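Local coordinates for mandelate racemase/muconate lactonizing protein (Paenibacillus sp., PDB 3V5C), which probably catalyses the magnesium-dependent dehydration of galacturonate, as a member of the enolase superfamily with a TIM-barrel-like catalytic domain, at residues V128-S134 with F332-D338; L77-F81 with V99-L103; R86-R92 with T292-E296; S125-P129 with G323-A327. The protein carries 1 engineered substitution. One frame throughout, in Å; residues are numbered along the deposited sequence.

Contact 1 of 4, residues V128-S134 with F332-D338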
# COMPACT_ATOMS: atom_id res chain seq x y z
N VAL A 128 -5.51 3.26 12.26
CA VAL A 128 -5.41 2.09 11.40
C VAL A 128 -4.09 1.37 11.66
O VAL A 128 -3.04 2.00 11.70
CB VAL A 128 -5.47 2.52 9.90
CG1 VAL A 128 -5.61 1.33 8.99
CG2 VAL A 128 -6.64 3.48 9.66
N PRO A 129 -4.13 0.04 11.83
CA PRO A 129 -2.85 -0.67 11.99
C PRO A 129 -1.91 -0.44 10.81
O PRO A 129 -2.35 -0.36 9.68
CB PRO A 129 -3.27 -2.14 12.04
CG PRO A 129 -4.70 -2.10 12.51
CD PRO A 129 -5.28 -0.88 11.88
N CYS A 130 -0.61 -0.33 11.08
CA CYS A 130 0.36 -0.28 10.00
C CYS A 130 1.53 -1.18 10.32
O CYS A 130 1.68 -1.65 11.45
CB CYS A 130 0.88 1.14 9.78
SG CYS A 130 1.70 1.92 11.22
N TYR A 131 2.36 -1.42 9.31
CA TYR A 131 3.59 -2.16 9.52
C TYR A 131 4.72 -1.54 8.75
O TYR A 131 4.52 -0.84 7.76
CB TYR A 131 3.45 -3.66 9.15
CG TYR A 131 3.28 -3.98 7.66
CD1 TYR A 131 4.37 -3.96 6.80
CD2 TYR A 131 2.05 -4.35 7.15
CE1 TYR A 131 4.23 -4.28 5.46
CE2 TYR A 131 1.90 -4.69 5.81
CZ TYR A 131 2.99 -4.64 4.97
OH TYR A 131 2.87 -4.95 3.64
N ASP A 132 5.93 -1.77 9.25
CA ASP A 132 7.12 -1.19 8.69
C ASP A 132 7.60 -2.09 7.56
O ASP A 132 8.04 -3.21 7.81
CB ASP A 132 8.17 -1.12 9.80
CG ASP A 132 9.47 -0.49 9.35
OD1 ASP A 132 9.64 -0.23 8.15
OD2 ASP A 132 10.34 -0.28 10.22
N THR A 133 7.53 -1.59 6.32
CA THR A 133 7.88 -2.41 5.16
C THR A 133 9.33 -2.26 4.67
O THR A 133 9.70 -2.82 3.64
CB THR A 133 6.90 -2.08 4.00
OG1 THR A 133 6.89 -3.15 3.04
CG2 THR A 133 7.30 -0.78 3.31
N SER A 134 10.16 -1.55 5.44
CA SER A 134 11.46 -1.07 4.94
C SER A 134 12.65 -2.00 5.18
O SER A 134 13.79 -1.60 4.97
CB SER A 134 11.79 0.31 5.56
OG SER A 134 12.03 0.20 6.96
N PHE A 332 -9.81 -5.18 6.81
CA PHE A 332 -8.62 -4.45 6.41
C PHE A 332 -7.52 -4.78 7.41
O PHE A 332 -7.71 -4.63 8.62
CB PHE A 332 -8.88 -2.93 6.42
CG PHE A 332 -7.74 -2.13 5.90
CD1 PHE A 332 -6.72 -1.72 6.74
CD2 PHE A 332 -7.68 -1.79 4.56
CE1 PHE A 332 -5.65 -1.00 6.25
CE2 PHE A 332 -6.62 -1.05 4.07
CZ PHE A 332 -5.61 -0.65 4.93
N GLU A 333 -6.37 -5.23 6.90
CA GLU A 333 -5.29 -5.69 7.76
C GLU A 333 -4.35 -4.58 8.23
O GLU A 333 -4.25 -4.31 9.43
CB GLU A 333 -4.49 -6.79 7.01
CG GLU A 333 -5.26 -8.07 6.86
CD GLU A 333 -5.34 -8.86 8.14
OE1 GLU A 333 -4.29 -9.04 8.81
OE2 GLU A 333 -6.44 -9.29 8.49
N PHE A 334 -3.63 -3.96 7.30
CA PHE A 334 -2.58 -3.00 7.64
C PHE A 334 -2.36 -2.00 6.52
O PHE A 334 -2.52 -2.34 5.35
CB PHE A 334 -1.22 -3.69 7.77
CG PHE A 334 -1.06 -4.58 8.96
CD1 PHE A 334 -0.72 -4.05 10.19
CD2 PHE A 334 -1.14 -5.95 8.82
CE1 PHE A 334 -0.53 -4.86 11.28
CE2 PHE A 334 -0.96 -6.78 9.91
CZ PHE A 334 -0.64 -6.23 11.14
N VAL A 335 -1.94 -0.80 6.89
CA VAL A 335 -1.31 0.12 5.96
C VAL A 335 0.18 -0.28 5.83
O VAL A 335 0.89 -0.41 6.82
CB VAL A 335 -1.43 1.56 6.49
CG1 VAL A 335 -0.58 2.53 5.66
CG2 VAL A 335 -2.89 2.00 6.47
N GLU A 336 0.65 -0.49 4.59
CA GLU A 336 2.06 -0.79 4.34
C GLU A 336 2.86 0.52 4.37
O GLU A 336 2.72 1.35 3.47
CB GLU A 336 2.22 -1.51 2.99
CG GLU A 336 3.65 -1.86 2.67
CD GLU A 336 3.81 -2.86 1.53
OE1 GLU A 336 2.83 -3.12 0.80
OE2 GLU A 336 4.94 -3.37 1.37
N TYR A 337 3.69 0.71 5.41
CA TYR A 337 4.31 2.01 5.69
C TYR A 337 5.81 2.08 5.37
O TYR A 337 6.59 1.25 5.85
CB TYR A 337 4.09 2.42 7.15
CG TYR A 337 4.49 3.84 7.42
CD1 TYR A 337 5.78 4.15 7.86
CD2 TYR A 337 3.60 4.88 7.20
CE1 TYR A 337 6.15 5.45 8.10
CE2 TYR A 337 3.97 6.20 7.43
CZ TYR A 337 5.25 6.47 7.88
OH TYR A 337 5.64 7.78 8.12
N ASP A 338 6.17 3.07 4.55
CA ASP A 338 7.54 3.44 4.24
C ASP A 338 7.69 4.90 4.66
O ASP A 338 6.84 5.73 4.32
CB ASP A 338 7.76 3.29 2.72
CG ASP A 338 9.22 3.14 2.32
OD1 ASP A 338 10.09 2.88 3.20
OD2 ASP A 338 9.49 3.25 1.10
O HOH W 1 9.06 2.34 7.34

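Contact 2 of 4, residues L77-F81 with V99-L103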
# COMPACT_ATOMS: atom_id res chain seq x y z
N LEU A 77 -18.87 16.70 -13.43
CA LEU A 77 -18.37 15.75 -12.41
C LEU A 77 -19.33 14.58 -12.22
O LEU A 77 -18.90 13.43 -12.10
CB LEU A 77 -18.12 16.46 -11.07
CG LEU A 77 -17.77 15.55 -9.88
CD1 LEU A 77 -16.50 14.74 -10.15
CD2 LEU A 77 -17.60 16.40 -8.64
N LEU A 78 -20.63 14.84 -12.20
CA LEU A 78 -21.61 13.75 -12.05
C LEU A 78 -21.44 12.68 -13.12
O LEU A 78 -21.69 11.50 -12.86
CB LEU A 78 -23.04 14.27 -12.11
CG LEU A 78 -23.59 14.95 -10.86
CD1 LEU A 78 -24.97 15.51 -11.15
CD2 LEU A 78 -23.64 13.98 -9.67
N ASP A 79 -21.04 13.08 -14.32
CA ASP A 79 -20.96 12.14 -15.43
C ASP A 79 -19.75 11.21 -15.32
O ASP A 79 -19.64 10.24 -16.07
CB ASP A 79 -20.95 12.88 -16.77
CG ASP A 79 -22.29 13.55 -17.07
OD1 ASP A 79 -23.33 13.08 -16.56
OD2 ASP A 79 -22.28 14.55 -17.81
N LEU A 80 -18.84 11.52 -14.40
CA LEU A 80 -17.70 10.64 -14.16
C LEU A 80 -18.12 9.41 -13.36
O LEU A 80 -17.33 8.49 -13.19
CB LEU A 80 -16.59 11.36 -13.41
CG LEU A 80 -16.06 12.69 -13.94
CD1 LEU A 80 -14.74 13.00 -13.25
CD2 LEU A 80 -15.89 12.68 -15.44
N PHE A 81 -19.34 9.40 -12.84
CA PHE A 81 -19.83 8.28 -12.03
C PHE A 81 -20.91 7.52 -12.80
O PHE A 81 -21.62 8.10 -13.61
CB PHE A 81 -20.41 8.80 -10.70
CG PHE A 81 -19.38 9.44 -9.80
CD1 PHE A 81 -18.68 8.67 -8.89
CD2 PHE A 81 -19.11 10.80 -9.88
CE1 PHE A 81 -17.73 9.25 -8.06
CE2 PHE A 81 -18.16 11.38 -9.06
CZ PHE A 81 -17.47 10.61 -8.15
N VAL A 99 -10.12 13.54 -7.62
CA VAL A 99 -11.57 13.73 -7.49
C VAL A 99 -12.06 13.46 -6.07
O VAL A 99 -12.87 14.23 -5.51
CB VAL A 99 -12.34 12.87 -8.53
CG1 VAL A 99 -13.80 12.73 -8.14
CG2 VAL A 99 -12.21 13.51 -9.89
N LEU A 100 -11.56 12.41 -5.46
CA LEU A 100 -11.94 12.13 -4.08
C LEU A 100 -11.46 13.25 -3.15
O LEU A 100 -12.17 13.64 -2.22
CB LEU A 100 -11.43 10.76 -3.63
CG LEU A 100 -12.19 9.58 -4.23
CD1 LEU A 100 -11.41 8.30 -4.00
CD2 LEU A 100 -13.56 9.46 -3.61
N ASP A 101 -10.25 13.76 -3.38
CA ASP A 101 -9.75 14.85 -2.56
C ASP A 101 -10.65 16.07 -2.76
O ASP A 101 -10.99 16.76 -1.80
CB ASP A 101 -8.33 15.21 -2.96
CG ASP A 101 -7.70 16.22 -2.00
OD1 ASP A 101 -7.79 16.01 -0.78
OD2 ASP A 101 -7.12 17.21 -2.46
N TRP A 102 -11.03 16.31 -4.01
CA TRP A 102 -11.87 17.46 -4.35
C TRP A 102 -13.19 17.37 -3.59
O TRP A 102 -13.61 18.35 -2.97
CB TRP A 102 -12.13 17.55 -5.86
CG TRP A 102 -12.89 18.80 -6.22
CD1 TRP A 102 -12.35 19.99 -6.61
CD2 TRP A 102 -14.31 18.99 -6.18
NE1 TRP A 102 -13.36 20.91 -6.82
CE2 TRP A 102 -14.57 20.32 -6.56
CE3 TRP A 102 -15.39 18.15 -5.86
CZ2 TRP A 102 -15.87 20.83 -6.66
CZ3 TRP A 102 -16.68 18.66 -5.94
CH2 TRP A 102 -16.90 19.99 -6.33
N LEU A 103 -13.84 16.20 -3.64
CA LEU A 103 -15.12 16.00 -2.95
C LEU A 103 -14.96 16.26 -1.46
O LEU A 103 -15.82 16.90 -0.84
CB LEU A 103 -15.70 14.60 -3.22
CG LEU A 103 -16.28 14.31 -4.60
CD1 LEU A 103 -16.54 12.80 -4.77
CD2 LEU A 103 -17.57 15.10 -4.83

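Contact 3 of 4, residues R86-R92 with T292-E296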
# COMPACT_ATOMS: atom_id res chain seq x y z
N ARG A 86 -20.43 4.85 -8.42
CA ARG A 86 -19.05 4.43 -8.57
C ARG A 86 -18.35 5.17 -9.69
O ARG A 86 -18.89 5.33 -10.79
CB ARG A 86 -18.98 2.91 -8.80
CG ARG A 86 -19.47 2.09 -7.62
CD ARG A 86 -19.37 0.59 -7.88
NE ARG A 86 -20.34 0.12 -8.87
CZ ARG A 86 -20.12 0.09 -10.19
NH1 ARG A 86 -18.97 0.53 -10.68
NH2 ARG A 86 -21.05 -0.36 -11.01
N LEU A 87 -17.14 5.63 -9.42
CA LEU A 87 -16.35 6.31 -10.43
C LEU A 87 -16.12 5.37 -11.60
O LEU A 87 -15.66 4.23 -11.42
CB LEU A 87 -15.02 6.76 -9.85
CG LEU A 87 -14.19 7.59 -10.80
CD1 LEU A 87 -14.86 8.95 -11.00
CD2 LEU A 87 -12.81 7.78 -10.21
N ARG A 88 -16.44 5.84 -12.81
CA ARG A 88 -16.29 5.00 -13.99
C ARG A 88 -14.84 4.57 -14.20
O ARG A 88 -13.90 5.36 -14.04
CB ARG A 88 -16.83 5.69 -15.25
CG ARG A 88 -18.34 5.83 -15.27
CD ARG A 88 -18.76 6.69 -16.43
NE ARG A 88 -20.15 7.10 -16.32
CZ ARG A 88 -21.16 6.47 -16.92
NH1 ARG A 88 -20.92 5.40 -17.66
NH2 ARG A 88 -22.40 6.92 -16.77
N GLU A 89 -14.71 3.30 -14.57
CA GLU A 89 -13.44 2.65 -14.86
C GLU A 89 -12.48 3.53 -15.65
O GLU A 89 -11.28 3.61 -15.35
CB GLU A 89 -13.71 1.36 -15.64
CG GLU A 89 -12.48 0.62 -16.03
CD GLU A 89 -11.88 -0.14 -14.88
OE1 GLU A 89 -12.56 -0.28 -13.83
OE2 GLU A 89 -10.72 -0.61 -15.02
N ALA A 90 -13.00 4.20 -16.67
CA ALA A 90 -12.17 4.99 -17.57
C ALA A 90 -11.43 6.15 -16.90
O ALA A 90 -10.46 6.66 -17.45
CB ALA A 90 -13.02 5.52 -18.73
N TYR A 91 -11.87 6.54 -15.70
CA TYR A 91 -11.31 7.72 -15.03
C TYR A 91 -10.50 7.39 -13.78
O TYR A 91 -9.90 8.29 -13.16
CB TYR A 91 -12.42 8.69 -14.61
CG TYR A 91 -13.30 9.18 -15.74
CD1 TYR A 91 -12.83 10.12 -16.64
CD2 TYR A 91 -14.59 8.72 -15.88
CE1 TYR A 91 -13.63 10.59 -17.67
CE2 TYR A 91 -15.40 9.17 -16.91
CZ TYR A 91 -14.91 10.11 -17.80
OH TYR A 91 -15.71 10.57 -18.84
N ARG A 92 -10.49 6.12 -13.39
CA ARG A 92 -9.99 5.76 -12.07
C ARG A 92 -8.50 6.04 -11.85
O ARG A 92 -8.14 6.80 -10.96
CB ARG A 92 -10.28 4.29 -11.78
CG ARG A 92 -11.76 4.03 -11.60
CD ARG A 92 -12.08 2.57 -11.38
NE ARG A 92 -13.52 2.40 -11.21
CZ ARG A 92 -14.10 1.30 -10.78
NH1 ARG A 92 -13.37 0.22 -10.48
NH2 ARG A 92 -15.43 1.26 -10.65
N THR A 292 -10.95 3.11 -6.01
CA THR A 292 -12.32 2.77 -6.38
C THR A 292 -12.46 1.27 -6.60
O THR A 292 -13.42 0.63 -6.13
CB THR A 292 -12.74 3.56 -7.64
OG1 THR A 292 -12.64 4.96 -7.34
CG2 THR A 292 -14.19 3.23 -8.00
N HIS A 293 -11.47 0.70 -7.26
CA HIS A 293 -11.42 -0.75 -7.47
C HIS A 293 -11.39 -1.46 -6.12
O HIS A 293 -12.11 -2.46 -5.88
CB HIS A 293 -10.18 -1.11 -8.29
CG HIS A 293 -10.08 -2.57 -8.58
ND1 HIS A 293 -10.42 -3.11 -9.81
CD2 HIS A 293 -9.65 -3.60 -7.82
CE1 HIS A 293 -10.22 -4.41 -9.78
NE2 HIS A 293 -9.75 -4.74 -8.59
N TRP A 294 -10.56 -0.96 -5.20
CA TRP A 294 -10.43 -1.57 -3.88
C TRP A 294 -11.71 -1.47 -3.04
O TRP A 294 -12.00 -2.36 -2.26
CB TRP A 294 -9.24 -0.97 -3.13
CG TRP A 294 -8.05 -1.88 -3.10
CD1 TRP A 294 -6.85 -1.67 -3.71
CD2 TRP A 294 -7.96 -3.13 -2.42
NE1 TRP A 294 -6.00 -2.74 -3.44
CE2 TRP A 294 -6.66 -3.65 -2.65
CE3 TRP A 294 -8.85 -3.88 -1.63
CZ2 TRP A 294 -6.23 -4.87 -2.14
CZ3 TRP A 294 -8.41 -5.11 -1.11
CH2 TRP A 294 -7.11 -5.58 -1.36
N MET A 295 -12.48 -0.40 -3.21
CA MET A 295 -13.77 -0.36 -2.51
C MET A 295 -14.66 -1.55 -2.92
O MET A 295 -15.25 -2.23 -2.06
CB MET A 295 -14.48 0.96 -2.81
CG MET A 295 -13.81 2.13 -2.09
SD MET A 295 -14.43 3.76 -2.60
CE MET A 295 -16.20 3.50 -2.54
N GLU A 296 -14.73 -1.81 -4.21
CA GLU A 296 -15.55 -2.91 -4.72
C GLU A 296 -14.94 -4.26 -4.36
O GLU A 296 -15.63 -5.17 -3.88
CB GLU A 296 -15.74 -2.80 -6.24
CG GLU A 296 -16.54 -1.58 -6.67
CD GLU A 296 -16.68 -1.47 -8.17
OE1 GLU A 296 -16.88 -2.51 -8.84
OE2 GLU A 296 -16.60 -0.33 -8.68
O HOH W 2 -15.07 6.23 -6.72
O HOH W 3 -11.05 -0.81 -11.69
O HOH W 4 -14.37 -2.53 -9.85
O HOH W 5 -17.19 -1.26 -11.31

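Contact 4 of 4, residues S125-P129 with G323-A327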
# COMPACT_ATOMS: atom_id res chain seq x y z
N SER A 125 -12.13 9.09 15.84
CA SER A 125 -10.89 9.18 15.08
C SER A 125 -10.62 7.88 14.35
O SER A 125 -10.91 6.79 14.87
CB SER A 125 -9.71 9.51 16.00
OG SER A 125 -9.83 10.83 16.50
N LEU A 126 -10.06 8.00 13.15
CA LEU A 126 -9.64 6.84 12.36
C LEU A 126 -8.20 6.49 12.68
O LEU A 126 -7.28 7.25 12.36
CB LEU A 126 -9.80 7.10 10.86
CG LEU A 126 -9.51 5.85 10.02
CD1 LEU A 126 -10.34 4.67 10.50
CD2 LEU A 126 -9.75 6.12 8.55
N VAL A 127 -8.02 5.34 13.31
CA VAL A 127 -6.70 4.85 13.68
C VAL A 127 -6.57 3.47 13.05
O VAL A 127 -7.41 2.61 13.27
CB VAL A 127 -6.56 4.76 15.23
CG1 VAL A 127 -5.18 4.25 15.63
CG2 VAL A 127 -6.83 6.13 15.88
N VAL A 128 -5.51 3.26 12.26
CA VAL A 128 -5.41 2.09 11.40
C VAL A 128 -4.09 1.37 11.66
O VAL A 128 -3.04 2.00 11.70
CB VAL A 128 -5.47 2.52 9.90
CG1 VAL A 128 -5.61 1.33 8.99
CG2 VAL A 128 -6.64 3.48 9.66
N PRO A 129 -4.13 0.04 11.83
CA PRO A 129 -2.85 -0.67 11.99
C PRO A 129 -1.91 -0.44 10.81
O PRO A 129 -2.35 -0.36 9.68
CB PRO A 129 -3.27 -2.14 12.04
CG PRO A 129 -4.70 -2.10 12.51
CD PRO A 129 -5.28 -0.88 11.88
N GLY A 323 -4.79 4.29 4.31
CA GLY A 323 -5.41 4.64 5.58
C GLY A 323 -6.89 4.99 5.44
O GLY A 323 -7.71 4.49 6.20
N HIS A 324 -7.24 5.80 4.46
CA HIS A 324 -8.65 6.14 4.23
C HIS A 324 -9.46 4.95 3.72
O HIS A 324 -10.62 4.79 4.09
CB HIS A 324 -8.78 7.32 3.27
CG HIS A 324 -8.42 8.63 3.87
ND1 HIS A 324 -9.37 9.57 4.24
CD2 HIS A 324 -7.22 9.17 4.18
CE1 HIS A 324 -8.76 10.63 4.74
NE2 HIS A 324 -7.46 10.41 4.72
N LEU A 325 -8.86 4.12 2.87
CA LEU A 325 -9.58 2.98 2.31
C LEU A 325 -10.08 2.06 3.42
O LEU A 325 -11.13 1.43 3.30
CB LEU A 325 -8.66 2.17 1.40
CG LEU A 325 -9.23 0.87 0.82
CD1 LEU A 325 -10.41 1.17 -0.09
CD2 LEU A 325 -8.14 0.11 0.05
N SER A 326 -9.30 1.97 4.49
CA SER A 326 -9.63 1.06 5.57
C SER A 326 -11.03 1.26 6.11
O SER A 326 -11.63 0.30 6.60
CB SER A 326 -8.60 1.15 6.70
OG SER A 326 -8.80 2.33 7.45
N ALA A 327 -11.57 2.48 6.02
CA ALA A 327 -12.92 2.73 6.54
C ALA A 327 -14.01 2.05 5.72
O ALA A 327 -15.15 1.94 6.19
CB ALA A 327 -13.19 4.23 6.66

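Contact 1 of 4, residues V128-S134 with F332-D338
Tyr131 holds its CG between its own backbone N and carbonyl carbon (chi1 69°), which lays the ring across Glu336 and beside Phe334. Glu336 CA sits over one face of the phenol, while Tyr131 CD2 closes to 3.4 Å on Phe334 CB at the ring edge. The two aromatic rings form an offset edge-to-face pair, the Tyr131 edge turned toward the Phe334 face with planes at 79°. On the same side of the sheet the Glu336 chain runs out fully extended, and Thr133 OG1, anti to the backbone N, donates a 2.6 Å hydrogen bond to Glu336 OE2 on its anti lone pair. That oxygen also has a salt bridge to Lys168, which bonds Tyr131 OH as well, and Cys312 N reaches Glu336 OE1; the buried carboxylate is thus satisfied at both oxygens. Beneath these groups the parallel ladder runs from Val335 N to Pro129 O, through Tyr131 N to Val335 O and Tyr337 N to Tyr131 O, to Thr133 N bonding Tyr337 O, all within 2.9 to 3.1 Å. Farther back, Val128 CG1 meets Phe332 CE1 at 3.6 Å. Asp132 OD1 takes the N-H of Ser134 in an Asx turn, and a water bridges it to Tyr337 O. Strand 126-135, the first of the barrel, here pairs with the last, 335-337, consistent with closure of the enolase-type barrel; strand 167-170 continues the sheet beyond 126-135, and helix 317-325 covers Val335 and Tyr337.

Contact 2 of 4, residues L77-F81 with V99-L103
The indole of Trp102 receives Leu77 at its six-membered ring, CD2 lying 3.6 Å from CZ3, while Leu103 CD2 from the same helix as the indole stands at its edge, near its plane. Outside the two segments Trp12 brings its ring against the indole at a steep angle, and Trp102 NE1 makes weak hydrogen bonds to the backbone oxygens of Ile52 and Gln55. The second flat group, the phenyl of Phe81, offers its far corner, CZ, to two helix residues one turn apart: Val99 CG1 at 4.2 Å and Leu103 CD1 at 4.1 Å. Phe81 and Leu103 come at each other from opposite directions.

Helix 92-107 belongs to the N-terminal part of the chain, which in enolase-superfamily proteins forms the capping domain, and the 3-10 turn 77-80 packs on it purely through apolar side chains. That turn is closed by Leu80 N bonding Leu77 O at 3.0 Å, and Leu77 and Leu80 both point toward the helix from it.

Leu77 is the widest bridge. With CG anti to the backbone N (chi1 173°), its two methyls part: CD1 slides alongside Val99 CG1 at 3.9 Å, while CD2, besides meeting the indole, lies 4.0 Å from Leu103 CD2. Leu80 adds a lighter touch, its CD1 being 4.2 Å from Val99 CG2. Strand 42-52 approaches the same cluster, with Ile52 against Leu77 and Ile50 against Val99.

Contact 3 of 4, residues R86-R92 with T292-E296
Arg92 and Thr292 make the tight part of this contact: Thr292 CG2 lies over one face of the guanidinium, 3.4 Å from CZ. The Arg92 chain, extended from CG to NE, reaches back to its own segment and grips Leu87 O side-on, NE at 2.8 Å and NH2 at 3.1 Å, with the oxygen almost exactly in the guanidinium plane. NH2 also forms a salt bridge to Glu296 OE2 at 2.8 Å, the carboxylate standing nearly perpendicular (87°). The segments thereby tie the loop before helix 92-107, in what is the capping part of an enolase-type protein, to helix 291-303 of the barrel, through a salt-bridge network of Arg86, Glu89, Arg92 and Glu296. A leucine in place of Arg92 would probably leave Leu87 O without its two donors and Glu296 without its closer charge partner.

The other side is looser and wet. Arg86 NH1 makes only a weak bond to Glu296 OE2 at 3.2 Å and has a second carboxylate in Asp82. One water links Arg92 NH1 to Glu89 OE1 and His293 ND1, and another accepts from Arg92 NH1 and donates a weak bond to Glu296 OE1. Glu89 OE1 itself lies 3.5 Å from Arg92 NH1, well out of the guanidinium plane, paired by charge alone.

Contact 4 of 4, residues S125-P129 with G323-A327
The first strand of the enolase-type barrel, 126-135, meets the C-terminal part of helix 317-325 and the residues that follow it on the way to the last barrel strand, and does so through Leu126 and Val128 on one side and Gly323, Ser326 and Ala327 on the other. Val128 straddles the serine with both methyls: CG2 lies 3.3 Å from Ser326 OG, and CG1 is 3.8 Å from Ser326 CB. Ser326 holds OG between its backbone N and carbonyl carbon (chi1 76°), which turns the hydroxyl back along the chain to donate a 2.7 Å hydrogen bond to Gly323 O, with the donor tilted from the carbonyl plane. That polar pair is bordered by apolar groups, for Leu126 CD2 rests 3.5 Å from Gly323 O and reaches on to Ala327 CB at 4.4 Å. With an alanine here instead of Ser326, Gly323 O would probably lose its hydroxyl donor and the Val128 methyls would face a small gap. Around this seam, Tyr112 of helix 111-115 touches both Leu126 and Ala327, Ile357 of strand 356-359 backs Val128, and Leu325, turned away from the strand, packs on Phe291, Trp294 and Met295 of helix 291-303.

Contacts 1 and 4 share strand 126-135 through Val128 and Pro129, their centres about 11 Å apart; helix 317-325 and strand 335-337 follow one another, so the first barrel strand meets both elements of the closing end of the barrel. Contacts 2 and 3, also about 11 Å apart by centres, cross along the chain and touch where Leu80 O probably bonds Arg88 N. Contact 2 closes before contacts 1 and 4 open and stays within the N-terminal region, whereas contact 3 joins that region to barrel helix 291-303. Contact 3 in turn touches contact 4 through Trp294 and Leu325. Together they run continuously from capping region to barrel closure.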